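Local coordinates for penicillin-binding protein 2B (Streptococcus pneumoniae, PDB 2WAD) that cross-links the peptides of adjacent glycan strands in cell-wall peptidoglycan as a penicillin-binding transpeptidase of the elongation machinery, at residues A[410-415]-A[425-430]; A[432-437]-A[442-447]; A[451-456]-A[462-467]. All coordinates share one frame; numbering follows the deposited sequence.

Contact 1 (A[410-415]-A[425-430]). Unlike the reference sequence in segment 410-415: Pro412 (reference Ser). Unlike the reference sequence in segment 425-430: Lys426 (reference Thr), Leu427 (reference Gln).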
# COMPACT_ATOMS: atom_id res chain seq x y z
N ASP A 410 38.32 4.23 -19.45
CA ASP A 410 38.15 3.39 -18.27
C ASP A 410 39.54 3.22 -17.65
O ASP A 410 40.45 2.68 -18.29
CB ASP A 410 37.56 2.04 -18.68
CG ASP A 410 37.06 1.26 -17.49
OD1 ASP A 410 37.85 0.96 -16.56
OD2 ASP A 410 35.85 0.96 -17.48
N GLN A 411 39.69 3.72 -16.43
CA GLN A 411 40.93 3.67 -15.65
C GLN A 411 40.52 3.72 -14.18
O GLN A 411 39.40 4.15 -13.86
CB GLN A 411 41.80 4.90 -15.98
CG GLN A 411 41.00 6.20 -15.85
CD GLN A 411 41.71 7.42 -16.41
OE1 GLN A 411 42.92 7.56 -16.24
NE2 GLN A 411 40.97 8.30 -17.08
N PRO A 412 41.41 3.29 -13.27
CA PRO A 412 41.09 3.47 -11.86
C PRO A 412 40.96 4.97 -11.60
O PRO A 412 41.63 5.75 -12.26
CB PRO A 412 42.31 2.92 -11.11
CG PRO A 412 43.16 2.19 -12.15
CD PRO A 412 42.75 2.70 -13.50
N ILE A 413 40.10 5.37 -10.67
CA ILE A 413 39.87 6.78 -10.43
C ILE A 413 40.52 7.07 -9.10
O ILE A 413 40.18 6.45 -8.11
CB ILE A 413 38.37 7.11 -10.30
CG1 ILE A 413 37.58 6.72 -11.56
CG2 ILE A 413 38.17 8.54 -9.81
CD1 ILE A 413 38.18 7.15 -12.87
N VAL A 414 41.47 8.00 -9.10
CA VAL A 414 42.27 8.27 -7.91
C VAL A 414 42.18 9.73 -7.51
O VAL A 414 42.73 10.60 -8.19
CB VAL A 414 43.76 7.88 -8.13
CG1 VAL A 414 44.52 8.03 -6.81
CG2 VAL A 414 43.87 6.43 -8.61
N PHE A 415 41.47 10.00 -6.41
CA PHE A 415 41.32 11.35 -5.89
C PHE A 415 42.12 11.39 -4.58
O PHE A 415 42.12 10.38 -3.86
CB PHE A 415 39.86 11.62 -5.48
CG PHE A 415 38.84 11.50 -6.59
CD1 PHE A 415 38.89 12.33 -7.71
CD2 PHE A 415 37.80 10.59 -6.48
CE1 PHE A 415 37.94 12.23 -8.73
CE2 PHE A 415 36.84 10.49 -7.48
CZ PHE A 415 36.89 11.31 -8.60
N TYR A 425 36.17 -5.75 -12.84
CA TYR A 425 37.30 -6.34 -13.56
C TYR A 425 38.70 -5.78 -13.23
O TYR A 425 39.69 -6.21 -13.81
CB TYR A 425 37.04 -6.22 -15.07
CG TYR A 425 36.44 -4.91 -15.55
CD1 TYR A 425 35.07 -4.81 -15.81
CD2 TYR A 425 37.24 -3.79 -15.78
CE1 TYR A 425 34.51 -3.63 -16.28
CE2 TYR A 425 36.69 -2.60 -16.24
CZ TYR A 425 35.32 -2.53 -16.50
OH TYR A 425 34.78 -1.35 -16.98
N LYS A 426 38.77 -4.83 -12.30
CA LYS A 426 40.03 -4.29 -11.77
C LYS A 426 41.04 -3.91 -12.86
O LYS A 426 40.76 -3.07 -13.71
CB LYS A 426 40.70 -5.26 -10.78
CG LYS A 426 39.77 -5.90 -9.76
CD LYS A 426 39.25 -4.83 -8.82
CE LYS A 426 38.37 -5.38 -7.72
NZ LYS A 426 37.76 -4.25 -6.96
N LEU A 427 42.20 -4.56 -12.81
CA LEU A 427 43.36 -4.22 -13.63
C LEU A 427 43.48 -5.16 -14.83
O LEU A 427 44.34 -4.97 -15.71
CB LEU A 427 44.61 -4.27 -12.74
CG LEU A 427 44.54 -3.27 -11.57
CD1 LEU A 427 45.54 -3.50 -10.42
CD2 LEU A 427 44.67 -1.85 -12.16
N ALA A 428 42.58 -6.14 -14.90
CA ALA A 428 42.68 -7.23 -15.86
C ALA A 428 42.86 -6.83 -17.33
O ALA A 428 43.57 -7.50 -18.07
CB ALA A 428 41.50 -8.22 -15.69
N TYR A 429 42.22 -5.75 -17.77
CA TYR A 429 42.42 -5.29 -19.14
C TYR A 429 43.12 -3.94 -19.23
O TYR A 429 42.96 -3.23 -20.22
CB TYR A 429 41.09 -5.23 -19.90
CG TYR A 429 40.47 -6.60 -19.95
CD1 TYR A 429 40.61 -7.39 -21.08
CD2 TYR A 429 39.83 -7.14 -18.84
CE1 TYR A 429 40.08 -8.67 -21.12
CE2 TYR A 429 39.30 -8.42 -18.88
CZ TYR A 429 39.43 -9.17 -20.02
OH TYR A 429 38.94 -10.46 -20.07
N GLY A 430 43.86 -3.57 -18.18
CA GLY A 430 44.46 -2.24 -18.12
C GLY A 430 43.46 -1.11 -18.30
O GLY A 430 42.28 -1.24 -17.93
O HOH W 1 40.54 -0.01 -16.07

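Contact 2 (A[432-437]-A[442-447]). Unlike the reference sequence in segment 442-447: Ala446 (reference Thr).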
# COMPACT_ATOMS: atom_id res chain seq x y z
N PHE A 432 41.51 1.56 -20.99
CA PHE A 432 41.04 1.43 -22.35
C PHE A 432 39.87 2.37 -22.61
O PHE A 432 39.16 2.77 -21.68
CB PHE A 432 40.66 -0.04 -22.65
CG PHE A 432 39.62 -0.59 -21.73
CD1 PHE A 432 39.99 -1.30 -20.59
CD2 PHE A 432 38.27 -0.38 -21.97
CE1 PHE A 432 39.04 -1.80 -19.71
CE2 PHE A 432 37.30 -0.88 -21.10
CZ PHE A 432 37.69 -1.58 -19.95
N PRO A 433 39.67 2.72 -23.88
CA PRO A 433 38.54 3.57 -24.26
C PRO A 433 37.22 2.80 -24.14
O PRO A 433 37.19 1.58 -24.34
CB PRO A 433 38.85 3.94 -25.71
CG PRO A 433 39.73 2.83 -26.21
CD PRO A 433 40.46 2.26 -25.02
N ILE A 434 36.17 3.53 -23.78
CA ILE A 434 34.84 2.98 -23.53
C ILE A 434 33.76 4.03 -23.86
O ILE A 434 33.83 5.17 -23.42
CB ILE A 434 34.76 2.44 -22.06
CG1 ILE A 434 33.57 1.51 -21.90
CG2 ILE A 434 34.67 3.56 -21.02
CD1 ILE A 434 33.54 0.80 -20.54
N THR A 435 32.79 3.65 -24.69
CA THR A 435 31.62 4.46 -25.00
C THR A 435 30.53 4.33 -23.93
O THR A 435 30.65 3.57 -22.97
CB THR A 435 30.98 4.06 -26.34
OG1 THR A 435 30.45 2.72 -26.25
CG2 THR A 435 31.97 4.19 -27.52
N ALA A 436 29.44 5.07 -24.11
CA ALA A 436 28.39 5.07 -23.09
C ALA A 436 27.67 3.71 -23.12
O ALA A 436 27.36 3.14 -22.07
CB ALA A 436 27.43 6.23 -23.32
N VAL A 437 27.47 3.19 -24.32
CA VAL A 437 26.85 1.88 -24.54
C VAL A 437 27.67 0.79 -23.83
O VAL A 437 27.10 -0.06 -23.16
CB VAL A 437 26.77 1.57 -26.04
CG1 VAL A 437 26.25 0.14 -26.29
CG2 VAL A 437 25.91 2.61 -26.79
N TYR A 442 29.49 -3.26 -19.75
CA TYR A 442 30.52 -3.75 -18.82
C TYR A 442 30.32 -3.37 -17.36
O TYR A 442 31.02 -3.88 -16.47
CB TYR A 442 31.90 -3.24 -19.24
CG TYR A 442 32.26 -3.41 -20.69
CD1 TYR A 442 31.66 -4.38 -21.49
CD2 TYR A 442 33.23 -2.59 -21.27
CE1 TYR A 442 32.00 -4.51 -22.83
CE2 TYR A 442 33.58 -2.73 -22.60
CZ TYR A 442 32.96 -3.68 -23.38
OH TYR A 442 33.33 -3.77 -24.72
N SER A 443 29.37 -2.47 -17.11
CA SER A 443 29.14 -1.94 -15.78
C SER A 443 30.37 -1.19 -15.27
O SER A 443 30.83 -1.42 -14.16
CB SER A 443 28.70 -3.03 -14.78
OG SER A 443 27.96 -2.47 -13.69
N SER A 444 30.88 -0.30 -16.11
CA SER A 444 32.06 0.47 -15.76
C SER A 444 31.78 1.49 -14.67
O SER A 444 30.92 2.37 -14.84
CB SER A 444 32.56 1.22 -17.01
OG SER A 444 33.48 2.22 -16.63
N ASN A 445 32.49 1.40 -13.55
CA ASN A 445 32.47 2.50 -12.58
C ASN A 445 33.24 3.74 -13.06
O ASN A 445 32.88 4.85 -12.69
CB ASN A 445 33.01 2.06 -11.22
CG ASN A 445 32.03 1.22 -10.41
OD1 ASN A 445 30.81 1.24 -10.62
ND2 ASN A 445 32.57 0.50 -9.43
N ALA A 446 34.29 3.57 -13.86
CA ALA A 446 35.10 4.71 -14.32
C ALA A 446 34.25 5.71 -15.09
O ALA A 446 34.45 6.93 -14.97
CB ALA A 446 36.27 4.27 -15.18
N TYR A 447 33.34 5.19 -15.90
CA TYR A 447 32.54 6.08 -16.77
C TYR A 447 31.61 6.99 -15.94
O TYR A 447 31.49 8.19 -16.24
CB TYR A 447 31.73 5.25 -17.78
CG TYR A 447 31.19 6.06 -18.95
CD1 TYR A 447 31.93 6.21 -20.11
CD2 TYR A 447 29.94 6.68 -18.89
CE1 TYR A 447 31.46 6.95 -21.18
CE2 TYR A 447 29.46 7.44 -19.96
CZ TYR A 447 30.23 7.56 -21.09
OH TYR A 447 29.80 8.30 -22.16

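Contact 3 (A[451-456]-A[462-467]). Unlike the reference sequence in segment 451-456: Ile455 (reference Leu).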
# COMPACT_ATOMS: atom_id res chain seq x y z
N THR A 451 31.73 10.98 -15.10
CA THR A 451 30.51 11.74 -15.32
C THR A 451 30.08 12.57 -14.12
O THR A 451 29.81 13.76 -14.29
CB THR A 451 29.33 10.87 -15.76
OG1 THR A 451 29.64 10.21 -16.99
CG2 THR A 451 28.08 11.72 -15.97
N ALA A 452 29.99 11.96 -12.93
CA ALA A 452 29.63 12.71 -11.71
C ALA A 452 30.61 13.86 -11.40
O ALA A 452 30.19 14.97 -11.08
CB ALA A 452 29.52 11.79 -10.48
N LEU A 453 31.91 13.59 -11.41
CA LEU A 453 32.86 14.68 -11.21
C LEU A 453 32.54 15.85 -12.16
O LEU A 453 32.65 17.01 -11.79
CB LEU A 453 34.30 14.19 -11.41
CG LEU A 453 35.41 15.21 -11.15
CD1 LEU A 453 35.52 15.50 -9.66
CD2 LEU A 453 36.74 14.72 -11.70
N GLY A 454 32.10 15.53 -13.37
CA GLY A 454 31.77 16.54 -14.37
C GLY A 454 30.52 17.34 -14.06
O GLY A 454 30.38 18.49 -14.49
N ILE A 455 29.57 16.75 -13.35
CA ILE A 455 28.42 17.51 -12.86
C ILE A 455 28.88 18.52 -11.80
O ILE A 455 28.24 19.55 -11.58
CB ILE A 455 27.37 16.56 -12.29
CG1 ILE A 455 26.86 15.61 -13.39
CG2 ILE A 455 26.20 17.33 -11.68
CD1 ILE A 455 26.01 14.46 -12.86
N MET A 456 30.00 18.21 -11.15
CA MET A 456 30.55 19.08 -10.12
C MET A 456 31.47 20.13 -10.77
O MET A 456 32.23 20.81 -10.08
CB MET A 456 31.35 18.19 -9.16
CG MET A 456 31.40 18.63 -7.74
SD MET A 456 31.99 17.29 -6.66
CE MET A 456 32.71 18.32 -5.41
N PRO A 462 44.41 12.10 -12.64
CA PRO A 462 44.85 11.28 -11.52
C PRO A 462 45.43 12.14 -10.39
O PRO A 462 46.11 13.13 -10.66
CB PRO A 462 45.94 10.39 -12.14
CG PRO A 462 45.63 10.33 -13.60
CD PRO A 462 45.01 11.70 -13.92
N ASN A 463 45.13 11.77 -9.14
CA ASN A 463 45.76 12.36 -7.97
C ASN A 463 45.33 13.81 -7.74
O ASN A 463 45.95 14.54 -6.97
CB ASN A 463 47.30 12.27 -8.05
CG ASN A 463 47.81 10.91 -8.53
OD1 ASN A 463 47.22 9.86 -8.26
ND2 ASN A 463 48.90 10.93 -9.28
N MET A 464 44.28 14.23 -8.42
CA MET A 464 43.73 15.57 -8.20
C MET A 464 43.15 15.73 -6.78
O MET A 464 42.60 14.77 -6.22
CB MET A 464 42.65 15.86 -9.24
CG MET A 464 41.43 14.92 -9.13
SD MET A 464 40.16 15.26 -10.37
CE MET A 464 40.02 17.05 -10.31
N PHE A 465 43.32 16.93 -6.23
CA PHE A 465 42.65 17.38 -5.00
C PHE A 465 41.31 17.92 -5.49
O PHE A 465 41.25 18.78 -6.38
CB PHE A 465 43.43 18.51 -4.30
CG PHE A 465 44.62 18.06 -3.49
CD1 PHE A 465 44.47 17.62 -2.19
CD2 PHE A 465 45.90 18.07 -4.04
CE1 PHE A 465 45.56 17.18 -1.46
CE2 PHE A 465 47.00 17.64 -3.32
CZ PHE A 465 46.83 17.20 -2.03
N VAL A 466 40.21 17.41 -4.94
CA VAL A 466 38.91 17.84 -5.44
C VAL A 466 38.32 19.03 -4.67
O VAL A 466 38.21 18.99 -3.44
CB VAL A 466 37.89 16.68 -5.59
CG1 VAL A 466 36.62 17.20 -6.27
CG2 VAL A 466 38.48 15.55 -6.43
N GLY A 467 37.97 20.08 -5.40
CA GLY A 467 37.27 21.25 -4.83
C GLY A 467 35.79 21.02 -4.57
O GLY A 467 35.07 20.56 -5.47

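Contact 1 (A[410-415]-A[425-430])
Tyr425 lays the phenol end of its ring against the carboxylate of Asp410, and its OH donates a hydrogen bond to Asp410 OD2 over 2.6 Å. The two side chains come from opposite directions; the acid lies at the rim of the ring, with OD1 in the ring plane, and ring and carboxylate are turned 43° apart. The hydroxyl meets OD2 from above the carboxylate plane, 36° out of it. Tyrosine suits this place because it carries a donor at the end of a long, flat, apolar arm, whereas aspartate is a short acceptor at the end of strand 408-410. OD2 has a second partner in Ser444 OG. The other oxygen turns to water: one molecule lies 2.9 Å from Asp410 OD1 and 2.8 Å from Gly430 O and bridges the two segments. Pro412 CG and Leu427 CD2 approach to 4.3 Å, a light apolar touch. The 425-430 side is folded by a type II' turn from Tyr425 to Ala428, overlapped by a type I turn from Leu427 to Gly430, whose positive phi suits a residue without a side chain. Two hydroxyls on OD2 and a water at OD1 would favour the charged form of this buried acid.

Contact 2 (A[432-437]-A[442-447])
Tyr442 meets strand 432-434 first, its CD2 lying 3.5 Å from Ile434 CD1 as the two side chains slide past each other in opposite directions. Phe432 adds a looser touch, its CE2 standing 4.4 Å from Tyr442 CE2. Ser443, with positive phi, is the C' residue of a Schellman motif that ends helix 436-442, and it turns its side chain away from the strand; its OG is hydrogen-bonded to Ser386, the inferred acyl-ester serine, and to Lys615. Ser444 comes next and does two jobs. Its CB packs against Ile434 CD1 at 3.7 Å, while its OG, also bonded to Asp410, caps the new helix by accepting from Tyr447 N at 3.1 Å (155° at the hydrogen). A serine is small enough for the first role and polar enough for the second. Asn445 opens helix 445-455, its OD1 bonded to Lys389. At Tyr447, CG stands anti to the backbone N (chi1 -164°), which carries the ring back across the start of helix 436-442: CD1 lies 3.9 Å from Ile434 CG2, Ile434 O sits at the ring edge, and the single methyl of Ala436 fits close against the phenol end, its CB 3.8 Å from Tyr447 CZ. The hydroxyl itself is hydrogen-bonded to Gln406 O. The sharp turn between helix 436-442 and helix 445-455 holds Ser443 and Asn445 in the arrangement expected of the SxN motif of penicillin-binding transpeptidases.

Contact 3 (A[451-456]-A[462-467])
Leu453 projects from helix 445-455 and divides its two methyls between residues of the 462-467 loop: CD2 meets Met464 SD tip to tip at 3.7 Å, and CD1 meets Val466 CG1 at 3.9 Å. A branched leucine serves well here because one side chain can touch two neighbours that lie two residues apart on an extended backbone. Met464 gets its sulfur there by a bend: CG lies between the backbone N and the carbonyl carbon (chi1 64°), and the chain kinks again at chi3 (-46°). Val466 faces the helix too, its CG1 also 4.2 Å from Met456 CE. The alternation is that of an extended chain, Met464 and Val466 turned inward with Phe465 between them turned out. This is the return of the polypeptide after helix 445-455 within the transpeptidase domain, an irregular link leading to helix 471-484 and lying away from the annotated sites. Helix 509-515 adds Phe509 and Phe512 against Met456 and so deepens the apolar side. Met456, just past the last helical residue, runs out extended until its CE comes 3.3 Å from Gly467 O; a flexible, unbranched thioether can follow such a path. No hydrogen bond joins the two segments. On the outer side the contact gives way: Pro462, Asn463 and Phe465 are exposed and do not meet the helix, and the backbones stay apart, 8.8 Å between Met456 CA and Gly467 CA.

In the fold
All three contacts belong to the transpeptidase domain and follow one another along the chain. Contacts 1 and 2 share the small antiparallel sheet of strands 408-410 and 432-434 and meet at Asp410, whose carboxylate receives bonds from both; their centres lie about 11 Å apart. All three are partly buried. Contact 1 is polar and water-bridged, with exposed turn residues on its outer side. Contact 2 buries the most surface, through aromatic and aliphatic packing, and adjoins the inferred active site. Contact 3 shares helix 445-455 with contact 2 but lies towards its far end, about 17 Å away between centres, and is mainly apolar, without a hydrogen bond between its segments; Phe415 from 410-415 packs against its Val466.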